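Local coordinates for protein branched-chain-amino-acid aminotransferase (PDB 6NST) that probably transfers the amino group between leucine, isoleucine or valine and 2-oxoglutarate, using pyridoxal phosphate, in branched-chain amino acid biosynthesis, at residues Leu93-Glu107 / Gly115-Trp127. The protein carries 1 engineered substitution. Numbering follows the deposited sequence.
Sequences LESAYIRPMVFYGSE and GLKVHVIIAAWSW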
loop_
_atom_site.group_PDB
_atom_site.type_symbol
_atom_site.label_atom_id
_atom_site.label_comp_id
_atom_site.label_asym_id
_atom_site.label_seq_id
_atom_site.Cartn_x
_atom_site.Cartn_y
_atom_site.Cartn_z
ATOM N N LEU A 93 21.505 27.324 -34.759
ATOM C CA LEU A 93 22.106 26.584 -33.658
ATOM C C LEU A 93 22.869 25.382 -34.203
ATOM O O LEU A 93 22.306 24.558 -34.931
ATOM C CB LEU A 93 21.034 26.138 -32.665
ATOM C CG LEU A 93 20.274 27.278 -31.989
ATOM C CD1 LEU A 93 19.056 26.755 -31.251
ATOM C CD2 LEU A 93 21.190 28.035 -31.039
ATOM N N GLU A 94 24.153 25.290 -33.853
ATOM C CA GLU A 94 24.950 24.133 -34.245
ATOM C C GLU A 94 24.533 22.894 -33.463
ATOM O O GLU A 94 24.503 21.785 -34.009
ATOM C CB GLU A 94 26.435 24.436 -34.037
ATOM C CG GLU A 94 27.371 23.296 -34.385
ATOM C CD GLU A 94 28.823 23.647 -34.122
ATOM O OE1 GLU A 94 29.125 24.849 -33.965
ATOM O OE2 GLU A 94 29.660 22.722 -34.064
ATOM N N SER A 95 24.218 23.066 -32.182
ATOM C CA SER A 95 23.632 22.022 -31.357
ATOM C C SER A 95 22.696 22.699 -30.369
ATOM O O SER A 95 22.920 23.848 -29.977
ATOM C CB SER A 95 24.695 21.197 -30.622
ATOM O OG SER A 95 25.258 21.922 -29.542
ATOM N N ALA A 96 21.642 21.993 -29.973
ATOM C CA ALA A 96 20.627 22.648 -29.163
ATOM C C ALA A 96 19.830 21.628 -28.369
ATOM O O ALA A 96 19.755 20.447 -28.721
ATOM C CB ALA A 96 19.681 23.484 -30.030
ATOM N N TYR A 97 19.241 22.115 -27.283
ATOM C CA TYR A 97 18.172 21.428 -26.577
ATOM C C TYR A 97 16.858 22.075 -26.987
ATOM O O TYR A 97 16.735 23.304 -26.968
ATOM C CB TYR A 97 18.372 21.514 -25.062
ATOM C CG TYR A 97 17.282 20.863 -24.239
ATOM C CD1 TYR A 97 17.379 19.533 -23.850
ATOM C CD2 TYR A 97 16.164 21.584 -23.837
ATOM C CE1 TYR A 97 16.386 18.937 -23.093
ATOM C CE2 TYR A 97 15.169 20.997 -23.082
ATOM C CZ TYR A 97 15.284 19.675 -22.712
ATOM O OH TYR A 97 14.291 19.091 -21.959
ATOM N N ILE A 98 15.888 21.253 -27.372
ATOM C CA ILE A 98 14.612 21.731 -27.884
ATOM C C ILE A 98 13.533 21.423 -26.859
ATOM O O ILE A 98 13.497 20.326 -26.287
ATOM C CB ILE A 98 14.275 21.096 -29.244
ATOM C CG1 ILE A 98 15.549 20.910 -30.067
ATOM C CG2 ILE A 98 13.280 21.963 -29.996
ATOM C CD1 ILE A 98 15.362 20.045 -31.293
ATOM N N ARG A 99 12.649 22.395 -26.631
ATOM C CA ARG A 99 11.545 22.267 -25.685
ATOM C C ARG A 99 10.235 22.473 -26.437
ATOM O O ARG A 99 9.711 23.598 -26.504
ATOM C CB ARG A 99 11.694 23.256 -24.528
ATOM C CG ARG A 99 10.522 23.274 -23.552
ATOM C CD ARG A 99 10.184 21.884 -23.050
ATOM N NE ARG A 99 11.274 21.298 -22.278
ATOM C CZ ARG A 99 11.417 21.441 -20.965
ATOM N NH1 ARG A 99 10.538 22.156 -20.275
ATOM N NH2 ARG A 99 12.439 20.872 -20.341
ATOM N N PRO A 100 9.690 21.419 -27.044
ATOM C CA PRO A 100 8.303 21.487 -27.514
ATOM C C PRO A 100 7.369 21.385 -26.318
ATOM O O PRO A 100 7.559 20.540 -25.442
ATOM C CB PRO A 100 8.171 20.271 -28.443
ATOM C CG PRO A 100 9.575 19.747 -28.636
ATOM C CD PRO A 100 10.328 20.142 -27.405
ATOM N N MET A 101 6.370 22.261 -26.274
ATOM C CA MET A 101 5.497 22.326 -25.110
ATOM C C MET A 101 4.085 22.680 -25.548
ATOM O O MET A 101 3.881 23.647 -26.288
ATOM C CB MET A 101 6.023 23.339 -24.086
ATOM C CG MET A 101 5.461 23.161 -22.687
ATOM S SD MET A 101 3.982 24.143 -22.389
ATOM C CE MET A 101 4.704 25.767 -22.164
ATOM N N VAL A 102 3.124 21.883 -25.088
ATOM C CA VAL A 102 1.707 22.052 -25.390
ATOM C C VAL A 102 1.006 22.473 -24.107
ATOM O O VAL A 102 1.183 21.832 -23.064
ATOM C CB VAL A 102 1.103 20.753 -25.951
ATOM C CG1 VAL A 102 -0.387 20.898 -26.174
ATOM C CG2 VAL A 102 1.812 20.342 -27.235
ATOM N N PHE A 103 0.221 23.550 -24.173
ATOM C CA PHE A 103 -0.392 24.081 -22.963
ATOM C C PHE A 103 -1.733 24.730 -23.279
ATOM O O PHE A 103 -1.963 25.214 -24.390
ATOM C CB PHE A 103 0.530 25.091 -22.255
ATOM C CG PHE A 103 0.784 26.356 -23.034
ATOM C CD1 PHE A 103 0.040 27.500 -22.789
ATOM C CD2 PHE A 103 1.788 26.410 -23.989
ATOM C CE1 PHE A 103 0.280 28.668 -23.491
ATOM C CE2 PHE A 103 2.034 27.575 -24.695
ATOM C CZ PHE A 103 1.280 28.707 -24.444
ATOM N N TYR A 104 -2.617 24.726 -22.281
ATOM C CA TYR A 104 -3.898 25.408 -22.390
ATOM C C TYR A 104 -3.711 26.912 -22.242
ATOM O O TYR A 104 -2.872 27.377 -21.473
ATOM C CB TYR A 104 -4.870 24.901 -21.322
ATOM C CG TYR A 104 -5.516 23.572 -21.640
ATOM C CD1 TYR A 104 -5.937 23.270 -22.929
ATOM C CD2 TYR A 104 -5.703 22.616 -20.649
ATOM C CE1 TYR A 104 -6.530 22.053 -23.221
ATOM C CE2 TYR A 104 -6.294 21.398 -20.931
ATOM C CZ TYR A 104 -6.705 21.121 -22.218
ATOM O OH TYR A 104 -7.292 19.910 -22.502
ATOM N N GLY A 105 -4.514 27.674 -22.981
ATOM C CA GLY A 105 -4.377 29.115 -23.018
ATOM C C GLY A 105 -5.070 29.801 -21.858
ATOM O O GLY A 105 -5.445 29.179 -20.860
ATOM N N SER A 106 -5.247 31.115 -22.003
ATOM C CA SER A 106 -5.912 31.914 -20.979
ATOM C C SER A 106 -7.371 32.201 -21.323
ATOM O O SER A 106 -7.789 33.365 -21.373
ATOM C CB SER A 106 -5.140 33.213 -20.758
ATOM O OG SER A 106 -4.942 33.889 -21.981
ATOM N N GLU A 107 -8.158 31.149 -21.552
ATOM C CA GLU A 107 -9.570 31.313 -21.885
ATOM C C GLU A 107 -10.465 31.212 -20.653
ATOM O O GLU A 107 -11.245 32.128 -20.369
ATOM C CB GLU A 107 -9.986 30.288 -22.944
ATOM C CG GLU A 107 -9.592 30.663 -24.363
ATOM C CD GLU A 107 -8.093 30.654 -24.567
ATOM O OE1 GLU A 107 -7.415 29.838 -23.907
ATOM O OE2 GLU A 107 -7.591 31.462 -25.376
ATOM N N GLY A 115 -13.789 25.363 -22.441
ATOM C CA GLY A 115 -13.551 26.196 -23.603
ATOM C C GLY A 115 -12.111 26.657 -23.691
ATOM O O GLY A 115 -11.833 27.782 -24.117
ATOM N N LEU A 116 -11.189 25.788 -23.290
ATOM C CA LEU A 116 -9.776 26.135 -23.262
ATOM C C LEU A 116 -9.141 25.928 -24.628
ATOM O O LEU A 116 -9.366 24.909 -25.288
ATOM C CB LEU A 116 -9.043 25.296 -22.214
ATOM C CG LEU A 116 -9.460 25.526 -20.762
ATOM C CD1 LEU A 116 -8.717 24.583 -19.830
ATOM C CD2 LEU A 116 -9.219 26.974 -20.369
ATOM N N LYS A 117 -8.340 26.901 -25.050
ATOM C CA LYS A 117 -7.603 26.805 -26.299
ATOM C C LYS A 117 -6.233 26.192 -26.047
ATOM O O LYS A 117 -5.585 26.477 -25.036
ATOM C CB LYS A 117 -7.455 28.181 -26.951
ATOM C CG LYS A 117 -6.889 28.146 -28.361
ATOM C CD LYS A 117 -6.850 29.540 -28.970
ATOM C CE LYS A 117 -6.292 29.516 -30.384
ATOM N NZ LYS A 117 -4.899 28.989 -30.419
ATOM N N VAL A 118 -5.801 25.340 -26.969
ATOM C CA VAL A 118 -4.508 24.673 -26.888
ATOM C C VAL A 118 -3.491 25.480 -27.680
ATOM O O VAL A 118 -3.704 25.776 -28.863
ATOM C CB VAL A 118 -4.594 23.231 -27.418
ATOM C CG1 VAL A 118 -3.236 22.567 -27.354
ATOM C CG2 VAL A 118 -5.619 22.431 -26.627
ATOM N N HIS A 119 -2.390 25.841 -27.026
ATOM C CA HIS A 119 -1.279 26.539 -27.657
ATOM C C HIS A 119 -0.051 25.640 -27.668
ATOM O O HIS A 119 0.104 24.766 -26.810
ATOM C CB HIS A 119 -0.959 27.846 -26.927
ATOM C CG HIS A 119 -2.107 28.806 -26.877
ATOM N ND1 HIS A 119 -2.127 29.979 -27.600
ATOM C CD2 HIS A 119 -3.275 28.765 -26.194
ATOM C CE1 HIS A 119 -3.257 30.621 -27.362
ATOM N NE2 HIS A 119 -3.972 29.906 -26.513
ATOM N N VAL A 120 0.827 25.860 -28.645
ATOM C CA VAL A 120 2.039 25.063 -28.806
ATOM C C VAL A 120 3.213 26.007 -29.023
ATOM O O VAL A 120 3.130 26.926 -29.844
ATOM C CB VAL A 120 1.922 24.075 -29.984
ATOM C CG1 VAL A 120 3.202 23.270 -30.133
ATOM C CG2 VAL A 120 0.726 23.156 -29.799
ATOM N N ILE A 121 4.308 25.781 -28.294
ATOM C CA ILE A 121 5.538 26.543 -28.478
ATOM C C ILE A 121 6.708 25.580 -28.590
ATOM O O ILE A 121 6.734 24.523 -27.952
ATOM C CB ILE A 121 5.787 27.557 -27.335
ATOM C CG1 ILE A 121 5.763 26.856 -25.969
ATOM C CG2 ILE A 121 4.780 28.681 -27.398
ATOM C CD1 ILE A 121 7.148 26.617 -25.379
ATOM N N ILE A 122 7.676 25.945 -29.429
ATOM C CA ILE A 122 8.879 25.138 -29.597
ATOM C C ILE A 122 10.092 26.057 -29.545
ATOM O O ILE A 122 10.400 26.755 -30.519
ATOM C CB ILE A 122 8.862 24.331 -30.909
ATOM C CG1 ILE A 122 7.595 23.475 -30.986
ATOM C CG2 ILE A 122 10.101 23.449 -31.003
ATOM C CD1 ILE A 122 7.456 22.695 -32.262
ATOM N N ALA A 123 10.794 26.049 -28.416
ATOM C CA ALA A 123 11.968 26.881 -28.202
ATOM C C ALA A 123 13.226 26.023 -28.237
ATOM O O ALA A 123 13.229 24.891 -27.743
ATOM C CB ALA A 123 11.878 27.621 -26.865
ATOM N N ALA A 124 14.292 26.572 -28.818
ATOM C CA ALA A 124 15.562 25.871 -28.937
ATOM C C ALA A 124 16.692 26.816 -28.566
ATOM O O ALA A 124 16.736 27.953 -29.044
ATOM C CB ALA A 124 15.765 25.326 -30.357
ATOM N N TRP A 125 17.599 26.345 -27.714
ATOM C CA TRP A 125 18.746 27.132 -27.287
ATOM C C TRP A 125 19.979 26.243 -27.268
ATOM O O TRP A 125 19.885 25.017 -27.163
ATOM C CB TRP A 125 18.517 27.765 -25.908
ATOM C CG TRP A 125 18.140 26.780 -24.844
ATOM C CD1 TRP A 125 18.987 26.071 -24.047
ATOM C CD2 TRP A 125 16.812 26.396 -24.460
ATOM N NE1 TRP A 125 18.272 25.269 -23.190
ATOM C CE2 TRP A 125 16.934 25.451 -23.423
ATOM C CE3 TRP A 125 15.533 26.764 -24.891
ATOM C CZ2 TRP A 125 15.827 24.867 -22.810
ATOM C CZ3 TRP A 125 14.434 26.181 -24.281
ATOM C CH2 TRP A 125 14.590 25.242 -23.254
ATOM N N SER A 126 21.144 26.881 -27.374
ATOM C CA SER A 126 22.403 26.150 -27.430
ATOM C C SER A 126 22.624 25.351 -26.149
ATOM O O SER A 126 22.207 25.749 -25.058
ATOM C CB SER A 126 23.566 27.117 -27.657
ATOM O OG SER A 126 24.787 26.420 -27.829
ATOM N N TRP A 127 23.285 24.208 -26.295
ATOM C CA TRP A 127 23.539 23.310 -25.175
ATOM C C TRP A 127 24.466 23.942 -24.141
ATOM O O TRP A 127 25.684 23.769 -24.194
ATOM C CB TRP A 127 24.135 21.995 -25.680
ATOM C CG TRP A 127 24.423 21.015 -24.589
ATOM C CD1 TRP A 127 25.650 20.635 -24.130
ATOM C CD2 TRP A 127 23.461 20.295 -23.811
ATOM N NE1 TRP A 127 25.513 19.717 -23.116
ATOM C CE2 TRP A 127 24.179 19.493 -22.901
ATOM C CE3 TRP A 127 22.065 20.250 -23.796
ATOM C CZ2 TRP A 127 23.545 18.654 -21.987
ATOM C CZ3 TRP A 127 21.438 19.417 -22.888
ATOM C CH2 TRP A 127 22.178 18.633 -21.996
#
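Val-102 lays its CG1 against CG1 of Val-118 at 3.5 Å and its CG2 beside CG2 of Val-120, in an apolar row that Ile-98, Pro-100 and Ile-122 continue. The beta-branched valines and isoleucines suit these extended strands; helix 77-89 covers the Ile-98 and Ile-122 end. The row closes at Tyr-104, whose ring takes Leu-116 CD1 over one face, a CH-pi contact 4.0 Å from the centroid, while Val-118 CG2 meets its edge.

On the other face of the sheet, Phe-103 has CG between its backbone N and carbonyl carbon (chi1 66°), which swings the ring across the neighbouring strand and under CB of His-119, 3.8 Å from the ring centroid. Trp-125, with a similar chi1 of 54°, lies alongside Tyr-97, with that residue's carbonyl O over one face of the indole; its CZ2 lies 3.5 Å from CD2 of Tyr-97, the planes oblique at 41°, and its CH2 meets CB of Arg-99.

Between the faces, paired backbone bonds join Tyr-97, Arg-99, Met-101 and Phe-103 to Trp-125, Ala-123, Ile-121 and His-119. Pro-100 fits because it occupies a non-hydrogen-bonded pair, where no N-H is needed toward this neighbour.

Arg-99 NH2 reaches Tyr-97 OH at 3.0 Å, nearly straight and in the guanidinium plane, and also bonds Tyr-33 of the second subunit. At the far end Gly-105 N bonds Lys-117 O, and Glu-107 OE1 accepts a weak bond from Lys-117 N. His-119 turns ND1 to Asp-13, whereas its buried NE2 lacks a partner.

This antiparallel pair thus joins an apolar core to a mixed polar and apolar subunit interface, and places Tyr-97 about 5 Å (side chain to side chain) from Lys-160, the probable cofactor-bearing lysine.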